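PDB 1UOC: Poly(A) ribonuclease POP2 from Saccharomyces cerevisiae, which acts as a probable catalytic subunit of the CCR4-NOT mRNA deadenylase complex and degrades poly(A) RNA from its 3' end in vitro. Local coordinates for residues A[28-31]-A[32-36]; A[7-11]-A[12-16]. All blocks are in the same frame, centred on the assembly; numbering follows the deposited sequence.

In the fold
Interaction 2 precedes interaction 1 along the chain, and their centres lie about 20 Å apart, with nearest atoms about 10 Å apart, so neither touches the other. Both are local and only partly buried, and both lie toward the outside of the nuclease domain, their centres about 17 and 18 Å from that of the chain. Residues 28-34 lie on helix 24-34, which packs on strand 99-103, and the chain runs on through S36; residues 7-16 lead into strand 17-19 and touch helix 247-264 through F7, P9 and L14. V16 also reaches strand 99-103. Both use backbone hydrogen bonds; interaction 1 adds a calcium ion, interaction 2 a proline-aromatic contact.

Interaction 1: A[28-31]-A[32-36]; sequences FAVI and RQLVS. With CA (calcium ion), chain C.
The carbonyl oxygen of I31 takes two backbone hydrogen bonds. V35 N approaches it at 3.0 Å, nearly in line with the C=O bond (C=O...N 167°), while L34 N comes from well above the carbonyl plane at 3.1 Å. One bond is of the i to i+4 kind and the other i to i+3, a bifurcated pattern in the last turn of helix 24-34. One turn earlier, R32 N donates to F28 O at 3.0 Å. The R32 side chain, bent at chi3 (-64°), doubles back along the helix and lays one guanidinium face over F28 O, its CZ 3.6 Å from that oxygen; this is a contact over the face and involves no guanidinium hydrogen bond.

The V30 and L34 side chains run alongside each other on one flank of the helix. With V30 CG1 anti to its backbone N (chi1 173°), that methyl meets L34 CD1 at 3.7 Å, and both residues pack on W100 of strand 99-103. Cutting L34 back to an alanine would probably leave V30 CG1 without its methyl partner and open a gap against W100. I31 CD1 sits over the centre of the F28 ring, and both side chains continue onto F102.

Near the end of the helix, a backbone carbonyl and a side-chain hydroxyl form a calcium site, apart from the predicted catalytic metal site. Q33 O binds the calcium ion at 2.3 Å and S36 OG binds it at 2.5 Å. A coordinated water accepts from S36 N and donates to R32 O, adding a water-mediated link from the metal to both residues. Calcium thus draws on a carbonyl and a hydroxyl at the helix C-terminus, where the negative end of the helix dipole would be expected to favour a cation.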
loop_
_atom_site.group_PDB
_atom_site.type_symbol
_atom_site.label_atom_id
_atom_site.label_comp_id
_atom_site.label_asym_id
_atom_site.label_seq_id
_atom_site.Cartn_x
_atom_site.Cartn_y
_atom_site.Cartn_z
ATOM N N PHE A 28 11.781 -7.933 -9.249
ATOM C CA PHE A 28 11.622 -8.631 -7.992
ATOM C C PHE A 28 12.978 -9.102 -7.485
ATOM O O PHE A 28 13.162 -9.319 -6.287
ATOM C CB PHE A 28 10.666 -9.808 -8.127
ATOM C CG PHE A 28 9.352 -9.572 -7.453
ATOM C CD1 PHE A 28 8.247 -9.151 -8.178
ATOM C CD2 PHE A 28 9.248 -9.664 -6.063
ATOM C CE1 PHE A 28 7.058 -8.815 -7.529
ATOM C CE2 PHE A 28 8.068 -9.330 -5.410
ATOM C CZ PHE A 28 6.968 -8.902 -6.148
ATOM N N ALA A 29 13.938 -9.247 -8.393
ATOM C CA ALA A 29 15.282 -9.657 -7.988
ATOM C C ALA A 29 15.896 -8.478 -7.222
ATOM O O ALA A 29 16.565 -8.670 -6.208
ATOM C CB ALA A 29 16.124 -10.004 -9.209
ATOM N N VAL A 30 15.648 -7.260 -7.705
ATOM C CA VAL A 30 16.147 -6.048 -7.049
ATOM C C VAL A 30 15.457 -5.841 -5.699
ATOM O O VAL A 30 16.099 -5.491 -4.716
ATOM C CB VAL A 30 15.898 -4.789 -7.918
ATOM C CG1 VAL A 30 16.267 -3.526 -7.134
ATOM C CG2 VAL A 30 16.707 -4.875 -9.210
ATOM N N ILE A 31 14.144 -6.051 -5.654
ATOM C CA ILE A 31 13.391 -5.897 -4.408
ATOM C C ILE A 31 13.980 -6.842 -3.359
ATOM O O ILE A 31 14.225 -6.470 -2.218
ATOM C CB ILE A 31 11.893 -6.252 -4.626
ATOM C CG1 ILE A 31 11.232 -5.172 -5.485
ATOM C CG2 ILE A 31 11.172 -6.404 -3.271
ATOM C CD1 ILE A 31 9.829 -5.528 -5.958
ATOM N N ARG A 32 14.205 -8.070 -3.785
ATOM C CA ARG A 32 14.752 -9.116 -2.950
ATOM C C ARG A 32 16.091 -8.747 -2.289
ATOM O O ARG A 32 16.324 -9.084 -1.127
ATOM C CB ARG A 32 14.912 -10.373 -3.804
ATOM C CG ARG A 32 14.767 -11.688 -3.073
ATOM C CD ARG A 32 14.834 -12.846 -4.080
ATOM N NE ARG A 32 13.709 -12.799 -5.000
ATOM C CZ ARG A 32 13.799 -12.902 -6.322
ATOM N NH1 ARG A 32 14.977 -13.064 -6.911
ATOM N NH2 ARG A 32 12.697 -12.829 -7.059
ATOM N N GLN A 33 16.975 -8.053 -2.998
ATOM C CA GLN A 33 18.251 -7.727 -2.371
ATOM C C GLN A 33 18.247 -6.401 -1.629
ATOM O O GLN A 33 19.174 -6.107 -0.895
ATOM C CB GLN A 33 19.416 -7.789 -3.383
ATOM C CG GLN A 33 19.627 -6.579 -4.251
ATOM C CD GLN A 33 20.509 -5.510 -3.608
ATOM O OE1 GLN A 33 20.470 -4.353 -4.015
ATOM N NE2 GLN A 33 21.311 -5.894 -2.620
ATOM N N LEU A 34 17.194 -5.609 -1.786
ATOM C CA LEU A 34 17.139 -4.333 -1.078
ATOM C C LEU A 34 16.435 -4.478 0.263
ATOM O O LEU A 34 16.801 -3.813 1.234
ATOM C CB LEU A 34 16.386 -3.268 -1.900
ATOM C CG LEU A 34 16.953 -2.737 -3.217
ATOM C CD1 LEU A 34 15.907 -1.858 -3.905
ATOM C CD2 LEU A 34 18.226 -1.954 -2.948
ATOM N N VAL A 35 15.445 -5.368 0.328
ATOM C CA VAL A 35 14.652 -5.502 1.548
ATOM C C VAL A 35 15.361 -5.670 2.890
ATOM O O VAL A 35 14.902 -5.110 3.884
ATOM C CB VAL A 35 13.551 -6.599 1.408
ATOM C CG1 VAL A 35 14.168 -7.987 1.376
ATOM C CG2 VAL A 35 12.547 -6.484 2.576
ATOM N N SER A 36 16.468 -6.407 2.948
ATOM C CA SER A 36 17.158 -6.563 4.238
ATOM C C SER A 36 17.537 -5.208 4.847
ATOM O O SER A 36 17.508 -5.039 6.060
ATOM C CB SER A 36 18.412 -7.439 4.095
ATOM O OG SER A 36 19.356 -6.852 3.212
HETATM CA CA CA C . 20.038 -7.277 0.850
HETATM O O HOH W 1 17.686 -8.526 0.970
#

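Interaction 2: A[7-11]-A[12-16]; sequences FLPPP and NYLFV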
loop_
_atom_site.group_PDB
_atom_site.type_symbol
_atom_site.label_atom_id
_atom_site.label_comp_id
_atom_site.label_asym_id
_atom_site.label_seq_id
_atom_site.Cartn_x
_atom_site.Cartn_y
_atom_site.Cartn_z
ATOM N N PHE A 7 9.124 20.105 2.732
ATOM C CA PHE A 7 9.846 18.857 2.906
ATOM C C PHE A 7 10.067 18.283 1.517
ATOM O O PHE A 7 9.152 17.728 0.912
ATOM C CB PHE A 7 9.045 17.883 3.776
ATOM C CG PHE A 7 9.666 16.519 3.891
ATOM C CD1 PHE A 7 11.034 16.378 4.110
ATOM C CD2 PHE A 7 8.881 15.372 3.784
ATOM C CE1 PHE A 7 11.612 15.111 4.222
ATOM C CE2 PHE A 7 9.451 14.097 3.895
ATOM C CZ PHE A 7 10.816 13.969 4.112
ATOM N N LEU A 8 11.287 18.446 1.011
ATOM C CA LEU A 8 11.641 17.955 -0.308
ATOM C C LEU A 8 12.688 16.860 -0.215
ATOM O O LEU A 8 13.865 17.129 0.004
ATOM C CB LEU A 8 12.168 19.099 -1.176
ATOM C CG LEU A 8 12.544 18.758 -2.623
ATOM C CD1 LEU A 8 11.380 18.059 -3.320
ATOM C CD2 LEU A 8 12.912 20.043 -3.366
ATOM N N PRO A 9 12.269 15.604 -0.393
ATOM C CA PRO A 9 13.171 14.452 -0.330
ATOM C C PRO A 9 14.179 14.534 -1.460
ATOM O O PRO A 9 13.938 15.220 -2.457
ATOM C CB PRO A 9 12.234 13.259 -0.532
ATOM C CG PRO A 9 10.887 13.783 -0.147
ATOM C CD PRO A 9 10.900 15.171 -0.710
ATOM N N PRO A 10 15.320 13.837 -1.327
ATOM C CA PRO A 10 16.317 13.877 -2.407
ATOM C C PRO A 10 15.596 13.532 -3.716
ATOM O O PRO A 10 14.806 12.590 -3.764
ATOM C CB PRO A 10 17.315 12.798 -1.989
ATOM C CG PRO A 10 17.269 12.888 -0.480
ATOM C CD PRO A 10 15.791 13.009 -0.200
ATOM N N PRO A 11 15.865 14.285 -4.795
ATOM C CA PRO A 11 15.236 14.071 -6.105
ATOM C C PRO A 11 15.065 12.637 -6.592
ATOM O O PRO A 11 13.985 12.270 -7.053
ATOM C CB PRO A 11 16.119 14.893 -7.043
ATOM C CG PRO A 11 16.508 16.033 -6.186
ATOM C CD PRO A 11 16.881 15.350 -4.887
ATOM N N ASN A 12 16.114 11.827 -6.498
ATOM C CA ASN A 12 16.040 10.449 -6.971
ATOM C C ASN A 12 15.093 9.535 -6.184
ATOM O O ASN A 12 14.840 8.399 -6.581
ATOM C CB ASN A 12 17.463 9.861 -7.062
ATOM C CG ASN A 12 17.644 8.583 -6.250
ATOM O OD1 ASN A 12 17.825 8.633 -5.028
ATOM N ND2 ASN A 12 17.605 7.428 -6.930
ATOM N N TYR A 13 14.557 10.030 -5.075
ATOM C CA TYR A 13 13.619 9.243 -4.286
ATOM C C TYR A 13 12.248 9.286 -4.958
ATOM O O TYR A 13 11.410 8.408 -4.737
ATOM C CB TYR A 13 13.459 9.808 -2.869
ATOM C CG TYR A 13 14.568 9.510 -1.893
ATOM C CD1 TYR A 13 14.349 9.636 -0.522
ATOM C CD2 TYR A 13 15.828 9.113 -2.323
ATOM C CE1 TYR A 13 15.356 9.367 0.402
ATOM C CE2 TYR A 13 16.847 8.845 -1.407
ATOM C CZ TYR A 13 16.598 8.972 -0.049
ATOM O OH TYR A 13 17.582 8.685 0.864
ATOM N N LEU A 14 12.022 10.311 -5.776
ATOM C CA LEU A 14 10.736 10.490 -6.435
ATOM C C LEU A 14 10.677 9.940 -7.862
ATOM O O LEU A 14 10.183 10.591 -8.780
ATOM C CB LEU A 14 10.369 11.977 -6.416
ATOM C CG LEU A 14 10.592 12.680 -5.062
ATOM C CD1 LEU A 14 10.248 14.163 -5.180
ATOM C CD2 LEU A 14 9.748 12.010 -3.974
ATOM N N PHE A 15 11.176 8.722 -8.030
ATOM C CA PHE A 15 11.184 8.049 -9.318
ATOM C C PHE A 15 10.437 6.729 -9.143
ATOM O O PHE A 15 10.737 5.971 -8.222
ATOM C CB PHE A 15 12.628 7.771 -9.752
ATOM C CG PHE A 15 12.735 6.833 -10.917
ATOM C CD1 PHE A 15 12.353 7.242 -12.192
ATOM C CD2 PHE A 15 13.171 5.523 -10.735
ATOM C CE1 PHE A 15 12.399 6.355 -13.276
ATOM C CE2 PHE A 15 13.221 4.623 -11.811
ATOM C CZ PHE A 15 12.832 5.041 -13.085
ATOM N N VAL A 16 9.471 6.463 -10.020
ATOM C CA VAL A 16 8.683 5.232 -9.971
ATOM C C VAL A 16 8.978 4.325 -11.165
ATOM O O VAL A 16 8.766 4.718 -12.311
ATOM C CB VAL A 16 7.169 5.529 -9.986
ATOM C CG1 VAL A 16 6.391 4.226 -9.954
ATOM C CG2 VAL A 16 6.784 6.405 -8.814
#
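P10 and Y13 meet with the pyrrolidine ring against one face of the phenol, a proline-aromatic CH-pi contact within a short 3-10 turn that precedes strand 17-19. P10 CD stands 3.9 Å from the centroid of the Y13 ring and 19° off the ring normal, which places it over the face. The rest of the pyrrolidine spreads across the same aromatic system: CG comes 4.0 Å from Y13 CZ, and CB reaches CD2 and CE2. Y13 CG is anti to its own carbonyl carbon (chi1 -77°), a setting that swings the phenol beside the preceding prolines. P9 CB adds an oblique approach, 4.2 Å from Y13 CD1.

Two backbone bonds hold the turn together. Y13 N donates to P10 O at 2.9 Å, with an N-H...O angle of 160°, and L14 N donates to P11 O in the same i to i+3 spacing. The first of these bonds joins the same two residues as the ring contact, which keeps their backbones at a spacing that suits it.

L14 leaves the turn along a different direction from Y13. Its CD2 comes 4.4 Å from P9 CG, while L252 and L256 of helix 247-264 receive the leucine, and P9 also touches L256. The apolar side of the turn is thereby set against that helix. The polar end of the phenol is anchored separately, through a hydrogen bond between Y13 OH and the backbone N of K92, and at the rim of the ring N12 OD1 lies in the aromatic plane.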